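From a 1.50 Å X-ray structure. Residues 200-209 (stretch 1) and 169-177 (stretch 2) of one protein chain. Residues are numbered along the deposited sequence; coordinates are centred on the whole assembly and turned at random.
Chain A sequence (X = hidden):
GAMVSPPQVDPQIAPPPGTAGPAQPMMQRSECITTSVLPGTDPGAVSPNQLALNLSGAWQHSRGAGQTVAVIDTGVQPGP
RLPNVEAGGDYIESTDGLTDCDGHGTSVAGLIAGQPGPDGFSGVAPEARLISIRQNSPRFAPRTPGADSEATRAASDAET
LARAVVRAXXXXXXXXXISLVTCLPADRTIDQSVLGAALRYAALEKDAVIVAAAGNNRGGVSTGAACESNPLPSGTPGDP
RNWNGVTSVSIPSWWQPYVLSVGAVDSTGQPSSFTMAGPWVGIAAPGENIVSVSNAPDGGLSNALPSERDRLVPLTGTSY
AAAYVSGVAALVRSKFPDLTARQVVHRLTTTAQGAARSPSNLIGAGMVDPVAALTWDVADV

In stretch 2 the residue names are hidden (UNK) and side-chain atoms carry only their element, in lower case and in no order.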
# COMPACT_ATOMS: atom_id res chain seq x y z
N ARG A 200 -7.78 9.50 -10.52
CA ARG A 200 -9.18 9.83 -10.73
C ARG A 200 -9.87 8.85 -11.67
O ARG A 200 -10.99 8.44 -11.42
CB ARG A 200 -9.32 11.26 -11.25
CG ARG A 200 -10.76 11.71 -11.40
CD ARG A 200 -10.86 13.14 -11.87
NE ARG A 200 -12.22 13.51 -12.28
CZ ARG A 200 -12.75 13.25 -13.47
NH1 ARG A 200 -12.09 12.54 -14.39
NH2 ARG A 200 -13.97 13.66 -13.75
N TYR A 201 -9.22 8.51 -12.77
CA TYR A 201 -9.75 7.50 -13.71
C TYR A 201 -10.03 6.18 -13.03
O TYR A 201 -11.12 5.59 -13.14
CB TYR A 201 -8.77 7.32 -14.86
CG TYR A 201 -9.09 6.18 -15.79
CD1 TYR A 201 -10.11 6.28 -16.71
CD2 TYR A 201 -8.38 4.99 -15.72
CE1 TYR A 201 -10.40 5.23 -17.56
CE2 TYR A 201 -8.63 3.94 -16.58
CZ TYR A 201 -9.67 4.05 -17.49
OH TYR A 201 -9.98 3.06 -18.37
N ALA A 202 -9.06 5.71 -12.26
CA ALA A 202 -9.18 4.43 -11.59
C ALA A 202 -10.24 4.47 -10.50
O ALA A 202 -10.98 3.52 -10.33
CB ALA A 202 -7.84 3.97 -11.03
N ALA A 203 -10.29 5.58 -9.74
CA ALA A 203 -11.20 5.64 -8.59
C ALA A 203 -12.64 5.91 -8.96
O ALA A 203 -13.51 5.38 -8.28
CB ALA A 203 -10.73 6.66 -7.58
N LEU A 204 -12.88 6.68 -10.00
CA LEU A 204 -14.24 7.08 -10.37
C LEU A 204 -14.76 6.27 -11.56
O LEU A 204 -15.59 5.36 -11.40
CB LEU A 204 -14.30 8.61 -10.58
CG LEU A 204 -13.97 9.47 -9.36
CD1 LEU A 204 -14.30 10.93 -9.66
CD2 LEU A 204 -14.66 9.00 -8.10
N GLU A 205 -14.20 6.49 -12.75
CA GLU A 205 -14.69 5.80 -13.92
C GLU A 205 -14.57 4.29 -13.76
O GLU A 205 -15.51 3.56 -14.13
CB GLU A 205 -13.93 6.22 -15.17
CG GLU A 205 -14.41 5.47 -16.41
CD GLU A 205 -13.91 6.04 -17.72
OE1 GLU A 205 -13.46 7.21 -17.74
OE2 GLU A 205 -14.00 5.32 -18.75
N LYS A 206 -13.44 3.81 -13.22
CA LYS A 206 -13.27 2.37 -13.05
C LYS A 206 -13.67 1.88 -11.66
O LYS A 206 -13.65 0.68 -11.41
CB LYS A 206 -11.85 1.94 -13.39
CG LYS A 206 -11.39 2.33 -14.81
CD LYS A 206 -12.22 1.72 -15.92
CE LYS A 206 -12.09 0.22 -15.98
NZ LYS A 206 -12.84 -0.38 -17.13
N ASP A 207 -14.03 2.80 -10.77
CA ASP A 207 -14.66 2.46 -9.50
C ASP A 207 -13.79 1.58 -8.61
O ASP A 207 -14.31 0.74 -7.86
CB ASP A 207 -16.03 1.78 -9.73
CG ASP A 207 -16.87 1.69 -8.44
OD1 ASP A 207 -16.98 2.70 -7.72
OD2 ASP A 207 -17.43 0.61 -8.18
N ALA A 208 -12.48 1.79 -8.64
CA ALA A 208 -11.56 1.03 -7.79
C ALA A 208 -11.29 1.73 -6.48
O ALA A 208 -11.12 2.95 -6.47
CB ALA A 208 -10.25 0.80 -8.53
N VAL A 209 -11.25 0.97 -5.39
CA VAL A 209 -10.77 1.48 -4.12
C VAL A 209 -9.23 1.45 -4.15
O VAL A 209 -8.62 0.38 -4.27
CB VAL A 209 -11.27 0.62 -2.94
CG1 VAL A 209 -10.62 1.08 -1.64
CG2 VAL A 209 -12.77 0.72 -2.84
N UNK A 169 -6.46 -0.79 -13.08
CA UNK A 169 -7.90 -0.53 -13.23
C UNK A 169 -8.43 -1.21 -14.46
O UNK A 169 -9.49 -1.85 -14.41
c UNK A 169 -8.18 0.97 -13.28
N UNK A 170 -7.71 -1.09 -15.57
CA UNK A 170 -8.18 -1.67 -16.83
C UNK A 170 -8.15 -3.18 -16.82
O UNK A 170 -8.91 -3.79 -17.56
c UNK A 170 -7.80 0.29 -18.32
c UNK A 170 -7.40 -1.11 -18.00
o UNK A 170 -8.81 0.78 -17.77
o UNK A 170 -7.11 0.92 -19.15
N UNK A 171 -7.29 -3.77 -16.00
CA UNK A 171 -7.28 -5.23 -15.78
C UNK A 171 -8.41 -5.73 -14.85
O UNK A 171 -8.52 -6.95 -14.62
c UNK A 171 -3.47 -7.95 -15.68
s UNK A 171 -3.24 -6.18 -15.66
c UNK A 171 -4.82 -5.62 -16.31
c UNK A 171 -5.92 -5.69 -15.26
N UNK A 172 -9.24 -4.84 -14.35
CA UNK A 172 -10.41 -5.21 -13.58
C UNK A 172 -10.24 -5.19 -12.07
O UNK A 172 -11.10 -5.68 -11.33
N UNK A 173 -9.13 -4.65 -11.59
CA UNK A 173 -8.93 -4.52 -10.16
C UNK A 173 -10.03 -3.72 -9.50
O UNK A 173 -10.32 -2.60 -9.92
c UNK A 173 -7.60 -3.87 -9.85
N UNK A 174 -10.59 -4.32 -8.44
CA UNK A 174 -11.58 -3.71 -7.56
C UNK A 174 -10.94 -2.93 -6.42
O UNK A 174 -11.56 -2.02 -5.85
c UNK A 174 -16.72 -4.70 -6.94
c UNK A 174 -13.26 -5.59 -7.97
n UNK A 174 -17.51 -5.21 -5.99
c UNK A 174 -12.43 -4.84 -6.96
n UNK A 174 -17.11 -3.63 -7.61
c UNK A 174 -14.57 -4.87 -8.19
n UNK A 174 -15.54 -5.28 -7.17
N UNK A 175 -9.74 -3.33 -6.04
CA UNK A 175 -8.94 -2.67 -5.00
C UNK A 175 -7.56 -2.58 -5.60
O UNK A 175 -7.10 -3.55 -6.22
c UNK A 175 -8.09 -2.81 -2.62
c UNK A 175 -8.91 -3.50 -3.68
c UNK A 175 -10.33 -3.77 -3.18
N UNK A 176 -6.90 -1.43 -5.44
CA UNK A 176 -5.55 -1.23 -5.96
C UNK A 176 -4.69 -0.81 -4.76
O UNK A 176 -4.94 0.24 -4.14
c UNK A 176 -6.31 -0.60 -8.27
c UNK A 176 -5.54 -0.13 -7.04
c UNK A 176 -4.10 0.21 -7.43
c UNK A 176 -6.55 0.47 -9.33
N UNK A 177 -3.70 -1.62 -4.44
CA UNK A 177 -2.83 -1.44 -3.28
C UNK A 177 -1.49 -0.85 -3.69
O UNK A 177 -0.79 -1.41 -4.55
n UNK A 177 -0.55 -2.70 -1.37
c UNK A 177 -1.85 -2.61 -1.28
o UNK A 177 -2.41 -2.36 -0.23
c UNK A 177 -2.62 -2.78 -2.57
O HOH W 1 -11.75 -3.28 -16.29
O HOH W 2 -13.19 -1.46 -9.73
O HOH W 3 -15.68 -2.02 -9.33

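Position 169 has one side-chain atom, a carbon. It points toward stretch 1, and its CB lies 3.8 Å from Ala-202 CB. A lone CB means alanine: Ala-169.

Position 170 has two carbons, the second carrying two oxygens. One of these oxygens lies 2.6 Å from Tyr-201 OH, at the edge of the ring and near its plane. A carboxylate one carbon beyond CB means aspartate: Asp-170. Tyr-201 OH donates a hydrogen bond to Asp-170 OD1.

Position 171 has an unbranched chain of two carbons, a sulfur and a last carbon. Its CA-to-CB bond points away, and it touches nothing on stretch 1. The thioether means methionine: Met-171.

Position 172 has no side-chain atoms and touches nothing on stretch 1, so it is glycine. Gly-172 has a positive phi of 96°, and its N bonds back to Ala-169 O at 3.0 Å as the helix ends in a Schellman motif. A CB here would be jammed against the carbonyl oxygen of Met-171.

Position 173 has one carbon, its CA-to-CB bond sideways. The backbone makes the contact: the position's O lies 3.7 Å from Ala-208 CB. This is alanine, Ala-173.

Position 174 has three carbons, a nitrogen, and a carbon bearing two more nitrogens. Its CA-to-CB bond points away, but the end comes nearer, and a terminal nitrogen lies near Asp-207. This guanidinium means arginine. Arg-174 NH1 is 4.3 Å from Asp-207 OD2, too far for a salt bridge. Water 3 accepts from Arg-174 NH1 at 2.8 Å.

Position 175 has three carbons, forked at the first. A branch carbon lies near Val-209, on the same face of the sheet. This is valine: Val-175 CG2 is 4.5 Å from Val-209 CB.

Position 176 has four carbons, forked at the first, with one arm two carbons long that reaches two stretch 1 alanines. This is isoleucine: Ile-176 CD1 is 3.8 Å from Ala-208 CB and 4.1 Å from Ala-202 CB.

Position 177 has two carbons, the second carrying one oxygen and one nitrogen. Its CA-to-CB bond points away, and it touches nothing on stretch 1. This amide means asparagine: Asn-177.

The stretches touch through their helical parts, where Ala-202 packs on Ala-169, and through a parallel bridge. Val-209 N donates to Arg-174 O at 3.0 Å, and Ile-176 N donates to Val-209 O at 2.8 Å. Val-209 thus bonds to the residues before and after Val-175, its bridge partner. Lys-206 NZ lies 4.2 Å from Asp-170 OD1, beyond a salt bridge. Water 1 donates to Ala-169 O at 3.3 Å and accepts a weak bond from Lys-206 NZ at 3.2 Å.

Stretch 2 (169-177) ADMGARVIN
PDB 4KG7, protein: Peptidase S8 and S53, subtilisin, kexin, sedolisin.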